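Local coordinates for HTH-type transcriptional repressor PhnF (Mycobacterium smegmatis, PDB 3F8M), which represses the phnDCE operon for phosphate uptake when phosphate is available in the cell, acting as a DNA-binding regulator of the GntR family, at residues Ala151-Gly156 and Arg174-Thr179; Asp63-Arg68 and Ala76-Arg81; Gly143-Lys148 and Arg224-Arg229. One frame throughout, in Å; residues are numbered along the deposited sequence. Where two conformers were deposited one is given.

Contact 1 of 3, residues Ala151-Gly156 and Arg174-Thr179; sequences AQRYPG and RGIAFT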
loop_
_atom_site.group_PDB
_atom_site.type_symbol
_atom_site.label_atom_id
_atom_site.label_comp_id
_atom_site.label_asym_id
_atom_site.label_seq_id
_atom_site.Cartn_x
_atom_site.Cartn_y
_atom_site.Cartn_z
ATOM N N ALA A 151 -19.925 4.022 -20.068
ATOM C CA ALA A 151 -20.691 5.268 -20.302
ATOM C C ALA A 151 -22.176 5.024 -20.289
ATOM O O ALA A 151 -22.946 5.897 -19.855
ATOM C CB ALA A 151 -20.330 5.886 -21.629
ATOM N N GLN A 152 -22.572 3.839 -20.762
ATOM C CA GLN A 152 -23.997 3.441 -20.831
ATOM C C GLN A 152 -24.667 3.420 -19.477
ATOM O O GLN A 152 -25.865 3.668 -19.341
ATOM C CB GLN A 152 -24.149 2.096 -21.559
ATOM C CG GLN A 152 -23.824 2.274 -23.033
ATOM C CD GLN A 152 -24.473 1.276 -23.957
ATOM O OE1 GLN A 152 -24.452 0.055 -23.720
ATOM N NE2 GLN A 152 -25.027 1.787 -25.054
ATOM N N ARG A 153 -23.888 3.098 -18.448
ATOM C CA ARG A 153 -24.428 3.048 -17.082
ATOM C C ARG A 153 -24.739 4.414 -16.469
ATOM O O ARG A 153 -25.446 4.479 -15.469
ATOM C CB ARG A 153 -23.512 2.302 -16.109
ATOM C CG ARG A 153 -23.312 0.778 -16.364
ATOM C CD ARG A 153 -22.862 0.098 -15.072
ATOM N NE ARG A 153 -23.916 0.136 -14.063
ATOM C CZ ARG A 153 -23.872 -0.457 -12.879
ATOM N NH1 ARG A 153 -22.806 -1.162 -12.500
ATOM N NH2 ARG A 153 -24.913 -0.349 -12.059
ATOM N N TYR A 154 -24.205 5.490 -17.035
ATOM C CA TYR A 154 -24.295 6.811 -16.367
ATOM C C TYR A 154 -24.745 7.949 -17.266
ATOM O O TYR A 154 -24.040 8.934 -17.423
ATOM C CB TYR A 154 -22.944 7.183 -15.682
ATOM C CG TYR A 154 -22.402 6.067 -14.829
ATOM C CD1 TYR A 154 -22.974 5.763 -13.595
ATOM C CD2 TYR A 154 -21.297 5.318 -15.258
ATOM C CE1 TYR A 154 -22.467 4.723 -12.807
ATOM C CE2 TYR A 154 -20.782 4.282 -14.476
ATOM C CZ TYR A 154 -21.391 3.979 -13.259
ATOM O OH TYR A 154 -20.876 2.967 -12.481
ATOM N N PRO A 155 -25.961 7.853 -17.859
ATOM C CA PRO A 155 -26.341 8.991 -18.686
ATOM C C PRO A 155 -26.442 10.278 -17.861
ATOM O O PRO A 155 -26.817 10.274 -16.667
ATOM C CB PRO A 155 -27.733 8.582 -19.282
ATOM C CG PRO A 155 -28.256 7.585 -18.331
ATOM C CD PRO A 155 -27.015 6.833 -17.777
ATOM N N GLY A 156 -26.061 11.366 -18.497
ATOM C CA GLY A 156 -26.151 12.693 -17.932
ATOM C C GLY A 156 -25.028 12.978 -16.932
ATOM O O GLY A 156 -24.965 14.071 -16.379
ATOM N N ARG A 174 -27.420 7.430 -7.631
ATOM C CA ARG A 174 -28.088 6.828 -8.794
ATOM C C ARG A 174 -28.607 5.380 -8.529
ATOM O O ARG A 174 -29.037 4.688 -9.449
ATOM C CB ARG A 174 -27.197 6.923 -10.040
ATOM C CG ARG A 174 -26.912 8.399 -10.493
ATOM C CD ARG A 174 -25.654 8.530 -11.404
ATOM N NE ARG A 174 -25.628 9.798 -12.132
ATOM C CZ ARG A 174 -25.966 9.936 -13.418
ATOM N NH1 ARG A 174 -26.340 8.888 -14.128
ATOM N NH2 ARG A 174 -25.913 11.125 -13.994
ATOM N N GLY A 175 -28.555 4.957 -7.267
ATOM C CA GLY A 175 -29.069 3.645 -6.827
ATOM C C GLY A 175 -28.087 2.501 -7.003
ATOM O O GLY A 175 -28.476 1.329 -7.071
ATOM N N ILE A 176 -26.805 2.835 -7.100
ATOM C CA ILE A 176 -25.756 1.837 -7.367
ATOM C C ILE A 176 -24.901 1.760 -6.124
ATOM O O ILE A 176 -24.288 2.755 -5.715
ATOM C CB ILE A 176 -24.916 2.226 -8.617
ATOM C CG1 ILE A 176 -25.823 2.313 -9.851
ATOM C CG2 ILE A 176 -23.719 1.262 -8.827
ATOM C CD1 ILE A 176 -25.185 3.009 -11.074
ATOM N N ALA A 177 -24.862 0.591 -5.509
ATOM C CA ALA A 177 -24.182 0.459 -4.218
ATOM C C ALA A 177 -22.798 -0.134 -4.438
ATOM O O ALA A 177 -22.650 -1.048 -5.256
ATOM C CB ALA A 177 -24.965 -0.437 -3.286
ATOM N N PHE A 178 -21.817 0.366 -3.688
ATOM C CA PHE A 178 -20.451 -0.150 -3.777
ATOM C C PHE A 178 -20.405 -1.330 -2.849
ATOM O O PHE A 178 -20.406 -1.158 -1.635
ATOM C CB PHE A 178 -19.411 0.927 -3.407
ATOM C CG PHE A 178 -19.185 1.947 -4.504
ATOM C CD1 PHE A 178 -18.103 1.828 -5.381
ATOM C CD2 PHE A 178 -20.048 3.034 -4.657
ATOM C CE1 PHE A 178 -17.904 2.766 -6.413
ATOM C CE2 PHE A 178 -19.853 3.989 -5.669
ATOM C CZ PHE A 178 -18.769 3.853 -6.560
ATOM N N THR A 179 -20.403 -2.521 -3.445
ATOM C CA THR A 179 -20.575 -3.776 -2.715
ATOM C C THR A 179 -19.240 -4.524 -2.581
ATOM O O THR A 179 -18.918 -5.042 -1.514
ATOM C CB THR A 179 -21.672 -4.629 -3.384
ATOM O OG1 THR A 179 -22.855 -3.822 -3.538
ATOM C CG2 THR A 179 -22.006 -5.900 -2.564
HETATM O O HOH W 1 -26.790 6.064 -13.798
#
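R174 reaches across to P155 with the end of its guanidinium, NH1 and NH2 both donating to the one carbonyl oxygen. R174 NH1 lies 2.9 Å from P155 O, and R174 NH2 is equally near the same atom. The acceptor sits exactly in the guanidinium plane, so the two N-H groups converge on it with a similar bend, 147° and 146°, and both come from the same face of the P155 carbonyl plane. The R174 chain, extended from CG to NE, spans the gap and passes its CD by the edge of the Y154 ring. R174 NH1 also donates to a water 2.9 Å away, and this water in turn donates to R153 O over 2.7 Å; R174 NH1 thus serves the carbonyls of both P155, directly, and R153, through the water. A salt bridge from R174 NE to E170 and a bond from R174 NH2 to T160 hold the rest of the group. Both loops belong to the UTRA domain: 151-156 leads from strand 140-150 into helix 157-160, while the loop 174-179 joins helix 167-173 to strand 180-188, whose neighbour in the sheet is strand 206-214. Further along, the CB of I176 points toward 151-156. With CD1 anti to CA (chi2 166°), I176 CD1 touches Y154 CE1 at 3.7 Å and R153 NH2 at 3.5 Å. That arginine is bent at chi3, and its NH2 forms a salt bridge with D215 while its NH1 donates to A220 O. R153 CB lies 3.7 Å above the plane of the Y154 ring, over its centre, and Y154 OH is hydrogen-bonded to I221 O.

Contact 2 of 3, residues Asp63-Arg68 and Ala76-Arg81; sequences DGRVER and ARPKIR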
loop_
_atom_site.group_PDB
_atom_site.type_symbol
_atom_site.label_atom_id
_atom_site.label_comp_id
_atom_site.label_asym_id
_atom_site.label_seq_id
_atom_site.Cartn_x
_atom_site.Cartn_y
_atom_site.Cartn_z
ATOM N N ASP A 63 1.953 10.522 14.323
ATOM C CA ASP A 63 0.814 11.185 13.680
ATOM C C ASP A 63 1.196 12.011 12.405
ATOM O O ASP A 63 0.319 12.572 11.715
ATOM C CB ASP A 63 0.175 12.106 14.726
ATOM C CG ASP A 63 -1.358 12.112 14.692
ATOM O OD1 ASP A 63 -2.003 11.112 14.275
ATOM O OD2 ASP A 63 -1.927 13.151 15.099
ATOM N N GLY A 64 2.491 12.114 12.109
ATOM C CA GLY A 64 2.956 12.763 10.866
ATOM C C GLY A 64 2.952 14.285 10.919
ATOM O O GLY A 64 3.178 14.968 9.898
ATOM N N ARG A 65 2.759 14.818 12.117
ATOM C CA ARG A 65 2.574 16.237 12.311
ATOM C C ARG A 65 3.875 16.990 12.556
ATOM O O ARG A 65 3.920 18.220 12.424
ATOM C CB ARG A 65 1.589 16.482 13.449
ATOM C CG ARG A 65 0.177 15.994 13.137
ATOM C CD ARG A 65 -0.763 16.271 14.284
ATOM N NE ARG A 65 -1.149 17.678 14.318
ATOM C CZ ARG A 65 -1.683 18.295 15.377
ATOM N NH1 ARG A 65 -1.907 17.620 16.509
ATOM N NH2 ARG A 65 -2.002 19.593 15.305
ATOM N N VAL A 66 4.927 16.246 12.910
ATOM C CA VAL A 66 6.258 16.789 13.095
ATOM C C VAL A 66 7.243 15.799 12.533
ATOM O O VAL A 66 6.885 14.641 12.228
ATOM C CB VAL A 66 6.594 17.086 14.607
ATOM C CG1 VAL A 66 5.580 18.031 15.196
ATOM C CG2 VAL A 66 6.744 15.771 15.436
ATOM N N GLU A 67 8.486 16.226 12.365
ATOM C CA GLU A 67 9.508 15.316 11.907
ATOM C C GLU A 67 10.844 15.768 12.480
ATOM O O GLU A 67 10.945 16.902 12.922
ATOM C CB GLU A 67 9.566 15.314 10.381
ATOM C CG GLU A 67 10.240 16.518 9.758
ATOM C CD GLU A 67 9.923 16.597 8.275
ATOM O OE1 GLU A 67 9.357 15.622 7.720
ATOM O OE2 GLU A 67 10.215 17.630 7.675
ATOM N N ARG A 68 11.849 14.888 12.477
ATOM C CA ARG A 68 13.186 15.263 12.936
ATOM C C ARG A 68 13.996 15.937 11.834
ATOM O O ARG A 68 13.870 15.598 10.660
ATOM C CB ARG A 68 13.947 14.052 13.471
ATOM C CG ARG A 68 13.197 13.277 14.560
ATOM C CD ARG A 68 13.433 13.812 15.975
ATOM N NE ARG A 68 13.012 12.809 16.965
ATOM C CZ ARG A 68 11.948 12.902 17.768
ATOM N NH1 ARG A 68 11.161 13.971 17.754
ATOM N NH2 ARG A 68 11.675 11.917 18.615
ATOM N N ALA A 76 5.785 19.401 10.282
ATOM C CA ALA A 76 5.770 18.717 8.971
ATOM C C ALA A 76 4.407 18.929 8.337
ATOM O O ALA A 76 3.499 19.396 9.009
ATOM C CB ALA A 76 6.045 17.206 9.137
ATOM N N ARG A 77 4.271 18.669 7.032
ATOM C CA ARG A 77 2.936 18.572 6.428
ATOM C C ARG A 77 2.515 17.108 6.551
ATOM O O ARG A 77 3.206 16.221 6.043
ATOM C CB ARG A 77 2.923 19.003 4.951
ATOM C CG ARG A 77 1.495 19.110 4.387
ATOM C CD ARG A 77 1.479 19.444 2.906
ATOM N NE ARG A 77 1.658 20.866 2.664
ATOM C CZ ARG A 77 2.788 21.384 2.209
ATOM N NH1 ARG A 77 3.793 20.584 1.931
ATOM N NH2 ARG A 77 2.908 22.689 2.017
ATOM N N PRO A 78 1.413 16.849 7.255
ATOM C CA PRO A 78 1.069 15.478 7.496
ATOM C C PRO A 78 0.563 14.813 6.198
ATOM O O PRO A 78 -0.127 15.463 5.398
ATOM C CB PRO A 78 -0.061 15.561 8.530
ATOM C CG PRO A 78 -0.252 16.957 8.848
ATOM C CD PRO A 78 0.457 17.797 7.869
ATOM N N LYS A 79 0.959 13.568 6.004
ATOM C CA LYS A 79 0.363 12.720 4.952
ATOM C C LYS A 79 -1.099 12.496 5.261
ATOM O O LYS A 79 -1.468 12.282 6.429
ATOM C CB LYS A 79 1.074 11.367 4.918
ATOM C CG LYS A 79 2.534 11.456 4.534
ATOM C CD LYS A 79 3.145 10.091 4.653
ATOM C CE LYS A 79 4.551 10.059 4.105
ATOM N NZ LYS A 79 5.079 8.668 4.296
ATOM N N ILE A 80 -1.941 12.537 4.223
ATOM C CA ILE A 80 -3.320 12.070 4.365
ATOM C C ILE A 80 -3.303 10.585 4.629
ATOM O O ILE A 80 -2.607 9.865 3.938
ATOM C CB ILE A 80 -4.188 12.372 3.116
ATOM C CG1 ILE A 80 -4.406 13.873 2.989
ATOM C CG2 ILE A 80 -5.585 11.771 3.273
ATOM C CD1 ILE A 80 -4.530 14.333 1.559
ATOM N N ARG A 81 -4.032 10.147 5.657
ATOM C CA ARG A 81 -4.097 8.729 6.033
ATOM C C ARG A 81 -5.438 8.161 5.558
ATOM O O ARG A 81 -6.488 8.334 6.181
ATOM C CB ARG A 81 -3.918 8.565 7.551
ATOM C CG ARG A 81 -2.521 8.943 8.031
ATOM C CD ARG A 81 -2.452 8.986 9.571
ATOM N NE ARG A 81 -2.881 7.725 10.142
ATOM C CZ ARG A 81 -2.071 6.694 10.383
ATOM N NH1 ARG A 81 -0.770 6.773 10.117
ATOM N NH2 ARG A 81 -2.568 5.571 10.886
HETATM O O HOH W 2 0.103 11.618 8.642
HETATM O O HOH W 3 3.289 12.633 7.447
#
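At the base of the wing of the winged helix-turn-helix domain, R65 and A76 face each other just outside the two-stranded hairpin formed by 66-69 and 72-75. G64, which leaves helix 50-62 with a positive phi (79°) in a Schellman motif, turns the chain from that helix toward the wing, while 76-81 carries it away from the hairpin to strand 80-83. One direct hydrogen bond joins the segments: A76 N donates to R65 O over 3.1 Å. It is nearly straight at the hydrogen, 170°, although the donor stands well above the plane of the R65 carbonyl. The CB of A76 points toward 63-68, with A76 CB 3.7 Å from G64 O and 3.9 Å from E67 OE1. E67 CG sits between the backbone N and the carbonyl carbon (chi1 76°), and the chain extends from there, its carboxylate passing beside the A76 methyl. R65 directs its CB away from 76-81, and its guanidinium forms a salt bridge with D24. Toward K79, two waters bridge the backbones. One donates to D63 O and K79 O, 2.8 Å from the latter; the other accepts from K79 N and donates only weakly to G64 O. The side chain of K79 leads off to a salt bridge with D186 of the second subunit. P78 lies against the glycine turn, making a CA-H...O contact with the G64 carbonyl, P78 CA 3.2 Å from G64 O.

Contact 3 of 3, residues Gly143-Lys148 and Arg224-Arg229; sequences GLETTK and RRSLYR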
loop_
_atom_site.group_PDB
_atom_site.type_symbol
_atom_site.label_atom_id
_atom_site.label_comp_id
_atom_site.label_asym_id
_atom_site.label_seq_id
_atom_site.Cartn_x
_atom_site.Cartn_y
_atom_site.Cartn_z
ATOM N N GLY A 143 -2.266 13.581 -5.899
ATOM C CA GLY A 143 -2.431 12.376 -6.727
ATOM C C GLY A 143 -3.278 12.631 -7.956
ATOM O O GLY A 143 -3.929 13.645 -8.056
ATOM N N LEU A 144 -3.172 11.707 -8.900
ATOM C CA LEU A 144 -3.909 11.781 -10.171
ATOM C C LEU A 144 -4.774 10.524 -10.246
ATOM O O LEU A 144 -4.270 9.366 -10.140
ATOM C CB LEU A 144 -2.894 11.846 -11.325
ATOM C CG LEU A 144 -3.475 11.679 -12.743
ATOM C CD1 LEU A 144 -4.191 12.969 -13.131
ATOM C CD2 LEU A 144 -2.435 11.348 -13.790
ATOM N N GLU A 145 -6.075 10.762 -10.409
ATOM C CA GLU A 145 -7.111 9.733 -10.368
ATOM C C GLU A 145 -7.735 9.657 -11.753
ATOM O O GLU A 145 -8.234 10.679 -12.226
ATOM C CB GLU A 145 -8.182 10.223 -9.405
ATOM C CG GLU A 145 -9.323 9.259 -9.154
ATOM C CD GLU A 145 -10.452 9.912 -8.424
ATOM O OE1 GLU A 145 -11.058 10.900 -8.995
ATOM O OE2 GLU A 145 -10.717 9.430 -7.276
ATOM N N THR A 146 -7.681 8.483 -12.371
ATOM C CA THR A 146 -8.208 8.300 -13.739
ATOM C C THR A 146 -9.254 7.219 -13.622
ATOM O O THR A 146 -8.919 6.059 -13.323
ATOM C CB THR A 146 -7.060 7.882 -14.657
ATOM O OG1 THR A 146 -5.979 8.843 -14.541
ATOM C CG2 THR A 146 -7.556 7.762 -16.156
ATOM N N THR A 147 -10.523 7.589 -13.805
ATOM C CA THR A 147 -11.599 6.639 -13.587
ATOM C C THR A 147 -12.214 6.366 -14.957
ATOM O O THR A 147 -12.558 7.304 -15.643
ATOM C CB THR A 147 -12.677 7.197 -12.668
ATOM O OG1 THR A 147 -12.092 7.516 -11.381
ATOM C CG2 THR A 147 -13.824 6.161 -12.430
ATOM N N LYS A 148 -12.256 5.100 -15.346
ATOM C CA LYS A 148 -12.919 4.688 -16.613
ATOM C C LYS A 148 -14.257 4.081 -16.247
ATOM O O LYS A 148 -14.324 3.154 -15.466
ATOM C CB LYS A 148 -12.077 3.659 -17.353
ATOM C CG LYS A 148 -10.842 4.306 -17.931
ATOM C CD LYS A 148 -9.913 3.279 -18.499
ATOM C CE LYS A 148 -8.611 3.982 -18.907
ATOM N NZ LYS A 148 -7.744 3.033 -19.673
ATOM N N ARG A 224 -10.514 2.146 -11.752
ATOM C CA ARG A 224 -9.916 3.411 -11.352
ATOM C C ARG A 224 -8.409 3.172 -11.116
ATOM O O ARG A 224 -8.020 2.223 -10.374
ATOM C CB ARG A 224 -10.644 3.942 -10.083
ATOM C CG ARG A 224 -10.144 5.376 -9.536
ATOM C CD ARG A 224 -10.875 5.749 -8.229
ATOM N NE ARG A 224 -10.322 4.973 -7.117
ATOM C CZ ARG A 224 -10.713 5.015 -5.838
ATOM N NH1 ARG A 224 -11.721 5.780 -5.418
ATOM N NH2 ARG A 224 -10.087 4.255 -4.958
ATOM N N ARG A 225 -7.595 4.037 -11.720
ATOM C CA ARG A 225 -6.150 4.097 -11.486
ATOM C C ARG A 225 -5.870 5.362 -10.671
ATOM O O ARG A 225 -6.276 6.470 -11.065
ATOM C CB ARG A 225 -5.442 4.167 -12.833
ATOM C CG ARG A 225 -3.896 4.199 -12.763
ATOM C CD ARG A 225 -3.368 4.584 -14.131
ATOM N NE ARG A 225 -1.918 4.520 -14.237
ATOM C CZ ARG A 225 -1.062 5.531 -14.083
ATOM N NH1 ARG A 225 -1.457 6.755 -13.751
ATOM N NH2 ARG A 225 0.245 5.281 -14.244
ATOM N N SER A 226 -5.137 5.230 -9.550
ATOM C CA SER A 226 -4.807 6.409 -8.755
ATOM C C SER A 226 -3.287 6.410 -8.558
ATOM O O SER A 226 -2.743 5.399 -8.123
ATOM C CB SER A 226 -5.525 6.333 -7.427
ATOM O OG SER A 226 -6.907 6.024 -7.602
ATOM N N LEU A 227 -2.609 7.490 -8.943
ATOM C CA LEU A 227 -1.176 7.598 -8.772
ATOM C C LEU A 227 -0.966 8.684 -7.710
ATOM O O LEU A 227 -1.297 9.851 -7.954
ATOM C CB LEU A 227 -0.503 7.959 -10.092
ATOM C CG LEU A 227 1.027 8.060 -10.081
ATOM C CD1 LEU A 227 1.651 6.656 -10.244
ATOM C CD2 LEU A 227 1.576 9.042 -11.140
ATOM N N TYR A 228 -0.459 8.290 -6.527
ATOM C CA TYR A 228 -0.325 9.216 -5.393
ATOM C C TYR A 228 1.152 9.422 -5.059
ATOM O O TYR A 228 1.918 8.470 -5.137
ATOM C CB TYR A 228 -0.969 8.597 -4.163
ATOM C CG TYR A 228 -2.490 8.518 -4.108
ATOM C CD1 TYR A 228 -3.237 9.649 -3.777
ATOM C CD2 TYR A 228 -3.165 7.321 -4.339
ATOM C CE1 TYR A 228 -4.627 9.596 -3.696
ATOM C CE2 TYR A 228 -4.584 7.249 -4.256
ATOM C CZ TYR A 228 -5.286 8.399 -3.933
ATOM O OH TYR A 228 -6.660 8.412 -3.830
ATOM N N ARG A 229 1.530 10.647 -4.694
ATOM C CA ARG A 229 2.913 10.908 -4.226
ATOM C C ARG A 229 3.082 10.217 -2.893
ATOM O O ARG A 229 2.287 10.423 -1.979
ATOM C CB ARG A 229 3.148 12.411 -4.046
ATOM C CG ARG A 229 3.269 13.198 -5.350
ATOM C CD ARG A 229 3.397 14.696 -5.034
ATOM N NE ARG A 229 4.595 14.932 -4.204
ATOM C CZ ARG A 229 5.549 15.805 -4.514
ATOM N NH1 ARG A 229 5.456 16.523 -5.624
ATOM N NH2 ARG A 229 6.601 15.968 -3.707
HETATM O O HOH W 4 -4.001 7.934 -12.868
HETATM O O HOH W 5 -13.004 8.397 -7.089
#
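L144 and L227 form a hydrogen-bonded pair in which each backbone N donates to the other's carbonyl: L144 N to L227 O and L227 N to L144 O, both over 2.8 Å. T146 and R225 repeat the arrangement two residues on. T146 N lies 2.8 Å from R225 O, approaching nearly along the C=O axis, and R225 N donates to T146 O over 2.9 Å. The non-hydrogen-bonded pair E145-S226 between them adds CA-H...O contacts, S226 CA to L144 O and E145 CA to R225 O. Strands 140-150 and 220-229 are central neighbours in the antiparallel sheet of the UTRA domain. The outward backbone bonds go to the next strands: G143, E145 and T147 pair with L135, R133 and L131 of strand 127-137, and R224 with R211 of strand 206-214. On the face that carries L144, T146, R225 and L227, one water joins three polar groups. It donates to L144 O and, over 2.7 Å, to T146 OG1, and accepts from R225 NH1, lying in the guanidinium plane at its edge. R225 NH1 also has a salt bridge to E194 of helix 192-198, and T146 OG1 is bonded to E132. The other face carries E145, T147, R224, S226 and Y228. R224 CG is anti to the backbone N (chi1 -178°) and lies 3.4 Å from T147 OG1. In the conformer described, E145 OE2 stands 4.2 Å from R224 NH1, well out of the guanidinium plane, and no N-H points at it; a water donates to E145 OE2 and accepts only weakly from R224 NH1. E145 OE1 is held by a salt bridge to R133. On the same face, the Y228 ring brings CD1 to 4.1 Å from G143 CA, where glycine offers no CB to meet it.

How the contacts relate
Contacts 1 and 3 belong to the UTRA domain and adjoin in sequence: the strands paired in contact 3 enclose both loops of contact 1, and strand 140-150 runs straight on into 151-156. Their centres are about 20 Å apart. Contact 2 closes earlier in the chain, at the junction between the DNA-binding winged helix and the UTRA domain, with its centre about 22 Å from that of contact 3 and nearest atoms about 7 Å apart. Contacts 1 and 2 lie on opposite sides of the chain's centre, about 37 Å between centres, yet both touch the second subunit, whereas contact 3 does not. The predicted helix-turn-helix, 39-58, precedes all three.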